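Local coordinates for pentafunctional AROM polypeptide (Schizosaccharomyces pombe, PDB 5SWV), which combines five enzyme activities of the shikimate pathway in one polypeptide, the crystallised part comprising its dehydroquinate dehydratase and shikimate dehydrogenase, at residues I76-R81 / M105-D110; E99-A104 / N124-H129; S12-L17 / A38-V43. All coordinates share one frame; numbering follows the deposited sequence.

Contact 1. Residues I76-R81 / M105-D110; sequences IIFTIR and MRYGCD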
# COMPACT_ATOMS: atom_id res chain seq x y z
N ILE A 76 -9.03 6.07 -4.25
CA ILE A 76 -10.44 5.70 -4.14
C ILE A 76 -11.15 5.88 -5.47
O ILE A 76 -10.91 6.85 -6.19
CB ILE A 76 -11.12 6.49 -3.01
CG1 ILE A 76 -10.58 5.97 -1.67
CG2 ILE A 76 -12.64 6.33 -3.04
CD1 ILE A 76 -10.85 6.89 -0.50
N ILE A 77 -12.00 4.92 -5.77
CA ILE A 77 -12.85 4.96 -6.92
C ILE A 77 -14.25 5.13 -6.36
O ILE A 77 -14.65 4.40 -5.46
CB ILE A 77 -12.73 3.67 -7.74
CG1 ILE A 77 -11.29 3.50 -8.25
CG2 ILE A 77 -13.68 3.68 -8.91
CD1 ILE A 77 -10.91 2.06 -8.50
N PHE A 78 -14.97 6.11 -6.88
CA PHE A 78 -16.30 6.48 -6.41
C PHE A 78 -17.30 6.00 -7.45
O PHE A 78 -17.40 6.57 -8.54
CB PHE A 78 -16.34 8.00 -6.23
CG PHE A 78 -17.62 8.54 -5.66
CD1 PHE A 78 -18.70 8.85 -6.48
CD2 PHE A 78 -17.73 8.80 -4.30
CE1 PHE A 78 -19.87 9.38 -5.94
CE2 PHE A 78 -18.88 9.34 -3.76
CZ PHE A 78 -19.97 9.63 -4.57
N THR A 79 -18.03 4.94 -7.13
CA THR A 79 -18.85 4.26 -8.12
C THR A 79 -20.29 4.20 -7.71
O THR A 79 -20.64 3.56 -6.72
CB THR A 79 -18.32 2.86 -8.40
OG1 THR A 79 -17.03 2.97 -8.98
CG2 THR A 79 -19.19 2.12 -9.41
N ILE A 80 -21.12 4.90 -8.48
CA ILE A 80 -22.57 4.75 -8.43
C ILE A 80 -22.98 3.87 -9.59
O ILE A 80 -22.96 4.32 -10.74
CB ILE A 80 -23.30 6.08 -8.59
CG1 ILE A 80 -22.94 7.04 -7.47
CG2 ILE A 80 -24.81 5.85 -8.62
CD1 ILE A 80 -23.48 8.44 -7.73
N ARG A 81 -23.35 2.64 -9.26
CA ARG A 81 -23.76 1.61 -10.21
C ARG A 81 -25.27 1.46 -10.11
O ARG A 81 -25.82 1.25 -9.03
CB ARG A 81 -23.09 0.30 -9.84
CG ARG A 81 -23.38 -0.87 -10.77
CD ARG A 81 -22.74 -0.73 -12.14
NE ARG A 81 -21.29 -0.58 -12.07
CZ ARG A 81 -20.58 0.48 -12.49
NH1 ARG A 81 -21.15 1.53 -13.07
NH2 ARG A 81 -19.25 0.46 -12.35
N MET A 105 -15.75 14.75 -6.75
CA MET A 105 -14.63 15.39 -7.42
C MET A 105 -14.18 16.60 -6.60
O MET A 105 -12.98 16.86 -6.47
CB MET A 105 -14.99 15.74 -8.88
CG MET A 105 -15.26 14.49 -9.70
SD MET A 105 -15.89 14.58 -11.40
CE MET A 105 -16.84 16.09 -11.40
N ARG A 106 -15.13 17.30 -6.00
CA ARG A 106 -14.80 18.41 -5.11
C ARG A 106 -13.94 17.98 -3.91
O ARG A 106 -13.06 18.73 -3.54
CB ARG A 106 -16.05 19.18 -4.63
CG ARG A 106 -16.35 20.42 -5.46
CD ARG A 106 -17.57 21.17 -4.95
NE ARG A 106 -18.81 20.46 -5.29
CZ ARG A 106 -19.78 20.09 -4.44
NH1 ARG A 106 -19.72 20.37 -3.13
NH2 ARG A 106 -20.85 19.44 -4.91
N TYR A 107 -14.18 16.81 -3.32
CA TYR A 107 -13.29 16.35 -2.22
C TYR A 107 -12.18 15.38 -2.66
O TYR A 107 -11.67 14.62 -1.85
CB TYR A 107 -14.04 15.90 -0.94
CG TYR A 107 -15.19 14.91 -1.09
CD1 TYR A 107 -14.96 13.58 -1.49
CD2 TYR A 107 -16.50 15.28 -0.78
CE1 TYR A 107 -16.02 12.67 -1.61
CE2 TYR A 107 -17.56 14.37 -0.90
CZ TYR A 107 -17.31 13.07 -1.32
OH TYR A 107 -18.34 12.18 -1.45
N GLY A 108 -11.78 15.44 -3.93
CA GLY A 108 -10.55 14.79 -4.41
C GLY A 108 -10.52 13.26 -4.46
O GLY A 108 -9.49 12.66 -4.13
N CYS A 109 -11.63 12.64 -4.87
CA CYS A 109 -11.61 11.22 -5.23
C CYS A 109 -10.69 11.08 -6.43
O CYS A 109 -10.69 11.94 -7.32
CB CYS A 109 -13.01 10.69 -5.56
SG CYS A 109 -14.03 10.37 -4.10
N ASP A 110 -9.91 9.99 -6.45
CA ASP A 110 -8.93 9.76 -7.51
C ASP A 110 -9.60 9.42 -8.83
O ASP A 110 -9.19 9.93 -9.87
CB ASP A 110 -7.97 8.65 -7.11
CG ASP A 110 -7.27 8.95 -5.81
OD1 ASP A 110 -7.91 8.82 -4.75
OD2 ASP A 110 -6.07 9.32 -5.87
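The Phe-78 ring meets two groups across this contact, Cys-109 SG and Tyr-107 OH, and both reach it obliquely. The sulfur makes a Cys sulfur-aromatic contact, with Cys-109 SG 5.0 Å from the centroid of the Phe-78 ring and 57° off the ring normal. Farther along the same side of the ring from CD2, Tyr-107 OH approaches Phe-78 CE2 at 3.7 Å, the two aromatic side chains crossing at about a right angle. The setting is a beta-alpha-beta unit of the TIM barrel, in which strand 76-79 leads through helix 94-106 to strand 111-115. It illustrates how such a unit turns the chain from helix back to sheet. With Phe-78 CG anti to the backbone N (chi1 -176°), the ring starts out beside the cysteine, and Phe-78 CD2 lies 4.0 Å from Cys-109 SG. Phe-78 CB packs on Cys-109 SG at 3.9 Å, and Val-61 of helix 58-69 touches this side chain. The helix closes in a Schellman motif, with Gly-108 at positive phi as the C-prime residue, Gly-108 N bonded to Met-105 O at 3.1 Å and Cys-109 N turned to Ala-104 O. Beyond this turn the chain arrives beside the start of strand 76-79. There Asp-110 N gives a weak bond to Ile-76 O, whereas a much straighter one runs from the strand to the aspartate side chain. The same carboxylate oxygen, Asp-110 OD1, forms a salt bridge with Arg-69, which may favour its charged form. Ile-76 N reaches Asp-110 OD1 at 3.0 Å from above the carboxylate plane, 50° out of it.

Contact 2. Residues E99-A104 / N124-H129; sequences ELMLSA and NILYQH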
# COMPACT_ATOMS: atom_id res chain seq x y z
N GLU A 99 -25.19 15.19 -8.97
CA GLU A 99 -24.89 15.92 -7.75
C GLU A 99 -23.88 15.18 -6.91
O GLU A 99 -22.94 15.79 -6.42
CB GLU A 99 -26.14 16.15 -6.92
CG GLU A 99 -25.94 17.15 -5.79
CD GLU A 99 -27.11 17.22 -4.81
OE1 GLU A 99 -27.92 16.25 -4.74
OE2 GLU A 99 -27.20 18.25 -4.09
N LEU A 100 -24.06 13.87 -6.74
CA LEU A 100 -23.14 13.07 -5.92
C LEU A 100 -21.75 12.99 -6.54
O LEU A 100 -20.75 13.12 -5.83
CB LEU A 100 -23.69 11.66 -5.64
CG LEU A 100 -24.71 11.55 -4.48
CD1 LEU A 100 -25.57 10.29 -4.60
CD2 LEU A 100 -24.03 11.61 -3.12
N MET A 101 -21.69 12.78 -7.84
CA MET A 101 -20.40 12.63 -8.51
C MET A 101 -19.62 13.94 -8.51
O MET A 101 -18.41 13.94 -8.32
CB MET A 101 -20.58 12.07 -9.93
CG MET A 101 -21.01 10.60 -9.94
SD MET A 101 -21.24 9.89 -11.59
CE MET A 101 -22.86 10.47 -12.05
N LEU A 102 -20.31 15.06 -8.71
CA LEU A 102 -19.69 16.38 -8.60
C LEU A 102 -19.07 16.62 -7.24
O LEU A 102 -17.97 17.16 -7.13
CB LEU A 102 -20.72 17.47 -8.87
CG LEU A 102 -21.13 17.64 -10.33
CD1 LEU A 102 -22.29 18.63 -10.46
CD2 LEU A 102 -19.96 18.07 -11.20
N SER A 103 -19.80 16.22 -6.21
CA SER A 103 -19.31 16.35 -4.84
C SER A 103 -18.02 15.54 -4.60
O SER A 103 -17.08 16.02 -3.94
CB SER A 103 -20.40 15.92 -3.86
OG SER A 103 -19.84 15.59 -2.62
N ALA A 104 -17.99 14.33 -5.16
CA ALA A 104 -16.84 13.45 -5.04
C ALA A 104 -15.58 14.03 -5.65
O ALA A 104 -14.47 13.82 -5.13
CB ALA A 104 -17.15 12.12 -5.69
N ASN A 124 -20.88 15.37 -19.84
CA ASN A 124 -20.11 16.57 -20.13
C ASN A 124 -19.94 17.49 -18.92
O ASN A 124 -18.83 17.92 -18.60
CB ASN A 124 -20.78 17.34 -21.27
CG ASN A 124 -19.93 18.45 -21.83
OD1 ASN A 124 -18.72 18.32 -22.00
ND2 ASN A 124 -20.56 19.54 -22.16
N ILE A 125 -21.04 17.79 -18.24
CA ILE A 125 -20.96 18.58 -17.01
C ILE A 125 -19.98 17.95 -16.01
O ILE A 125 -19.21 18.66 -15.38
CB ILE A 125 -22.34 18.73 -16.38
CG1 ILE A 125 -23.18 19.68 -17.22
CG2 ILE A 125 -22.24 19.26 -14.95
CD1 ILE A 125 -24.68 19.57 -16.96
N LEU A 126 -20.02 16.63 -15.85
CA LEU A 126 -19.09 15.96 -14.95
C LEU A 126 -17.68 16.07 -15.49
O LEU A 126 -16.75 16.28 -14.73
CB LEU A 126 -19.45 14.49 -14.75
CG LEU A 126 -20.79 14.20 -14.05
CD1 LEU A 126 -21.20 12.74 -14.25
CD2 LEU A 126 -20.74 14.56 -12.57
N TYR A 127 -17.52 15.92 -16.80
CA TYR A 127 -16.20 16.09 -17.44
C TYR A 127 -15.66 17.51 -17.22
O TYR A 127 -14.53 17.67 -16.77
CB TYR A 127 -16.28 15.76 -18.94
CG TYR A 127 -15.03 16.08 -19.71
CD1 TYR A 127 -13.92 15.24 -19.64
CD2 TYR A 127 -14.94 17.22 -20.50
CE1 TYR A 127 -12.76 15.53 -20.33
CE2 TYR A 127 -13.78 17.52 -21.20
CZ TYR A 127 -12.70 16.67 -21.11
OH TYR A 127 -11.55 16.94 -21.78
N GLN A 128 -16.48 18.52 -17.49
CA GLN A 128 -16.07 19.92 -17.28
C GLN A 128 -15.60 20.19 -15.84
O GLN A 128 -14.73 21.02 -15.65
CB GLN A 128 -17.18 20.91 -17.69
CG GLN A 128 -17.58 20.91 -19.17
CD GLN A 128 -16.41 21.14 -20.15
OE1 GLN A 128 -15.46 21.85 -19.86
NE2 GLN A 128 -16.51 20.53 -21.33
N HIS A 129 -16.12 19.49 -14.84
CA HIS A 129 -15.76 19.73 -13.44
C HIS A 129 -14.76 18.73 -12.86
O HIS A 129 -14.54 18.73 -11.66
CB HIS A 129 -17.01 19.77 -12.58
CG HIS A 129 -17.93 20.90 -12.91
ND1 HIS A 129 -18.66 20.95 -14.08
CD2 HIS A 129 -18.21 22.05 -12.24
CE1 HIS A 129 -19.36 22.07 -14.12
NE2 HIS A 129 -19.10 22.76 -13.01
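A bend at chi3 of Met-101 (-80°) places CE against the side chain of Leu-126, after a first torsion that sets CG anti to the carbonyl carbon. Leu-126 adopts the same kind of first torsion, and its fork opens toward the other helix. This is the packing of neighbouring parallel helices on the outside of a TIM barrel: the short segments 99-104 and 124-128 run 11° apart in direction, with axes 10.1 Å apart at closest approach. The contact is a compact example of how one branched residue can serve two neighbours. Methyl CD1 of Leu-126 lies 3.6 Å from Met-101 CE and is also near the sulfur, the two side chains crossing at about a right angle. The other methyl, Leu-126 CD2, touches both Met-101 CB at 3.6 Å and Leu-102 CG at 3.8 Å. Farther in, Met-101 and Leu-126 both rest on Val-114 of strand 111-115, so this pair also joins the helix layer to the sheet. Leu-102 lies toward the more exposed part of the contact, where its CD2 packs against His-129 CB at 3.7 Å and meets the imidazole ring obliquely. That histidine follows directly on its helix and folds back on the last turn. Ile-125 O accepts from both His-129 N and the ring, and His-129 ND1 reaches Ile-125 O at 2.7 Å.

Contact 3. Residues S12-L17 / A38-V43; sequences STFLTL and AIEVRV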
# COMPACT_ATOMS: atom_id res chain seq x y z
N SER A 12 -2.73 -4.54 -12.04
CA SER A 12 -3.39 -3.84 -10.94
C SER A 12 -4.74 -4.46 -10.65
O SER A 12 -5.35 -5.10 -11.52
CB SER A 12 -3.53 -2.34 -11.23
OG SER A 12 -3.55 -2.07 -12.63
N THR A 13 -5.19 -4.29 -9.41
CA THR A 13 -6.50 -4.77 -8.96
C THR A 13 -7.10 -3.74 -8.04
O THR A 13 -6.39 -2.91 -7.51
CB THR A 13 -6.40 -6.10 -8.19
OG1 THR A 13 -5.77 -5.87 -6.92
CG2 THR A 13 -5.60 -7.14 -8.96
N PHE A 14 -8.41 -3.78 -7.86
CA PHE A 14 -9.07 -2.93 -6.88
C PHE A 14 -10.24 -3.63 -6.20
O PHE A 14 -10.95 -4.43 -6.83
CB PHE A 14 -9.50 -1.60 -7.48
CG PHE A 14 -10.66 -1.68 -8.43
CD1 PHE A 14 -11.97 -1.62 -7.95
CD2 PHE A 14 -10.46 -1.75 -9.81
CE1 PHE A 14 -13.06 -1.66 -8.82
CE2 PHE A 14 -11.54 -1.80 -10.70
CZ PHE A 14 -12.85 -1.77 -10.19
N LEU A 15 -10.41 -3.31 -4.92
CA LEU A 15 -11.42 -3.91 -4.07
C LEU A 15 -12.77 -3.25 -4.32
O LEU A 15 -12.87 -2.04 -4.35
CB LEU A 15 -11.06 -3.75 -2.59
CG LEU A 15 -11.95 -4.52 -1.61
CD1 LEU A 15 -11.65 -6.01 -1.69
CD2 LEU A 15 -11.80 -4.02 -0.19
N THR A 16 -13.81 -4.07 -4.47
CA THR A 16 -15.19 -3.58 -4.59
C THR A 16 -15.82 -3.49 -3.19
O THR A 16 -16.50 -4.42 -2.75
CB THR A 16 -16.01 -4.48 -5.52
OG1 THR A 16 -15.95 -5.85 -5.07
CG2 THR A 16 -15.47 -4.39 -6.94
N LEU A 17 -15.58 -2.38 -2.50
CA LEU A 17 -16.04 -2.22 -1.12
C LEU A 17 -17.53 -1.90 -1.09
O LEU A 17 -17.96 -0.84 -1.53
CB LEU A 17 -15.26 -1.12 -0.42
CG LEU A 17 -15.32 -1.14 1.10
CD1 LEU A 17 -14.68 -2.41 1.65
CD2 LEU A 17 -14.61 0.09 1.63
N ALA A 38 -6.22 -0.06 -5.16
CA ALA A 38 -7.26 0.95 -4.96
C ALA A 38 -8.53 0.34 -4.36
O ALA A 38 -8.67 -0.88 -4.30
CB ALA A 38 -7.59 1.60 -6.29
N ILE A 39 -9.45 1.20 -3.95
CA ILE A 39 -10.70 0.80 -3.33
C ILE A 39 -11.84 1.49 -4.06
O ILE A 39 -11.89 2.71 -4.16
CB ILE A 39 -10.75 1.20 -1.85
CG1 ILE A 39 -9.56 0.61 -1.11
CG2 ILE A 39 -12.01 0.70 -1.16
CD1 ILE A 39 -9.50 1.09 0.33
N GLU A 40 -12.75 0.69 -4.60
CA GLU A 40 -14.01 1.20 -5.10
C GLU A 40 -14.99 1.25 -3.96
O GLU A 40 -15.24 0.24 -3.32
CB GLU A 40 -14.55 0.30 -6.20
CG GLU A 40 -15.78 0.85 -6.89
CD GLU A 40 -16.19 -0.01 -8.07
OE1 GLU A 40 -16.61 -1.18 -7.82
OE2 GLU A 40 -16.09 0.46 -9.23
N VAL A 41 -15.52 2.43 -3.68
CA VAL A 41 -16.63 2.55 -2.78
C VAL A 41 -17.85 2.46 -3.67
O VAL A 41 -18.08 3.33 -4.51
CB VAL A 41 -16.66 3.89 -2.04
CG1 VAL A 41 -17.88 3.95 -1.13
CG2 VAL A 41 -15.37 4.09 -1.24
N ARG A 42 -18.59 1.38 -3.49
CA ARG A 42 -19.84 1.19 -4.19
C ARG A 42 -20.88 1.99 -3.43
O ARG A 42 -21.46 1.53 -2.42
CB ARG A 42 -20.20 -0.30 -4.27
CG ARG A 42 -19.40 -1.04 -5.34
CD ARG A 42 -19.82 -0.68 -6.76
NE ARG A 42 -21.24 -1.00 -7.03
CZ ARG A 42 -21.70 -2.17 -7.51
NH1 ARG A 42 -20.91 -3.20 -7.80
NH2 ARG A 42 -23.00 -2.31 -7.69
N VAL A 43 -21.11 3.20 -3.94
CA VAL A 43 -21.95 4.19 -3.29
C VAL A 43 -23.40 3.72 -3.31
O VAL A 43 -24.16 3.97 -2.36
CB VAL A 43 -21.79 5.57 -3.97
CG1 VAL A 43 -22.74 6.59 -3.36
CG2 VAL A 43 -20.35 6.05 -3.87
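Leu-15 and Leu-17 each use both backbone N-H and C=O to join strand 13-17 to strand 38-42, neighbouring parallel strands of the TIM barrel. The ladder has the usual parallel pattern, in which one residue bonds to the two that flank its partner. Leu-15 N donates to Ala-38 O at 3.1 Å, and Glu-40 N returns the bond to Leu-15 O at 2.7 Å. One step on, Leu-17 N donates to Glu-40 O at 2.8 Å, while Arg-42 N reaches Leu-17 O at 3.0 Å in a nearly straight bond (171°).

The buried polar side chains find partners beyond the two strands. Glu-40 OE2 is hydrogen-bonded to Thr-79 OG1 on the next strand, Thr-16 OG1 bonds to Gln-233 NE2 and Val-220 O, and Arg-42 NE forms a salt bridge with Asp-44. Phe-14, Thr-16 and Glu-40 share one sheet face, where Glu-40 OE1 lies in plane at the edge of the Phe-14 ring and the carboxylate is turned 70° against it. On the other face Leu-17 and Ile-39 lie side by side, pointing the same way, with Leu-17 CB 3.8 Å from Ile-39 CG2.

The three contacts run from the sheet of one barrel out to its helices. Contacts 1 and 3 are joined through neighbouring strands, their centres about 11 Å apart: Ile-77 N lies 2.7 Å from Ile-39 O, a probable hydrogen bond. Contacts 1 and 2 share helix 94-106, their centres about 10 Å apart; Ala-104 CB packs 3.6 Å from Phe-78 CG, and Met-105 CE lies 3.3 Å from Leu-126 O. Contacts 2 and 3 do not touch, their nearest atoms being about 5 Å apart; contact 1, which touches both, bridges the outer helices and the inner strands. In TIM-barrel enzymes the active site lies at the C-terminal ends of the strands, the end toward which 13-17, 38-42 and 76-79 all run.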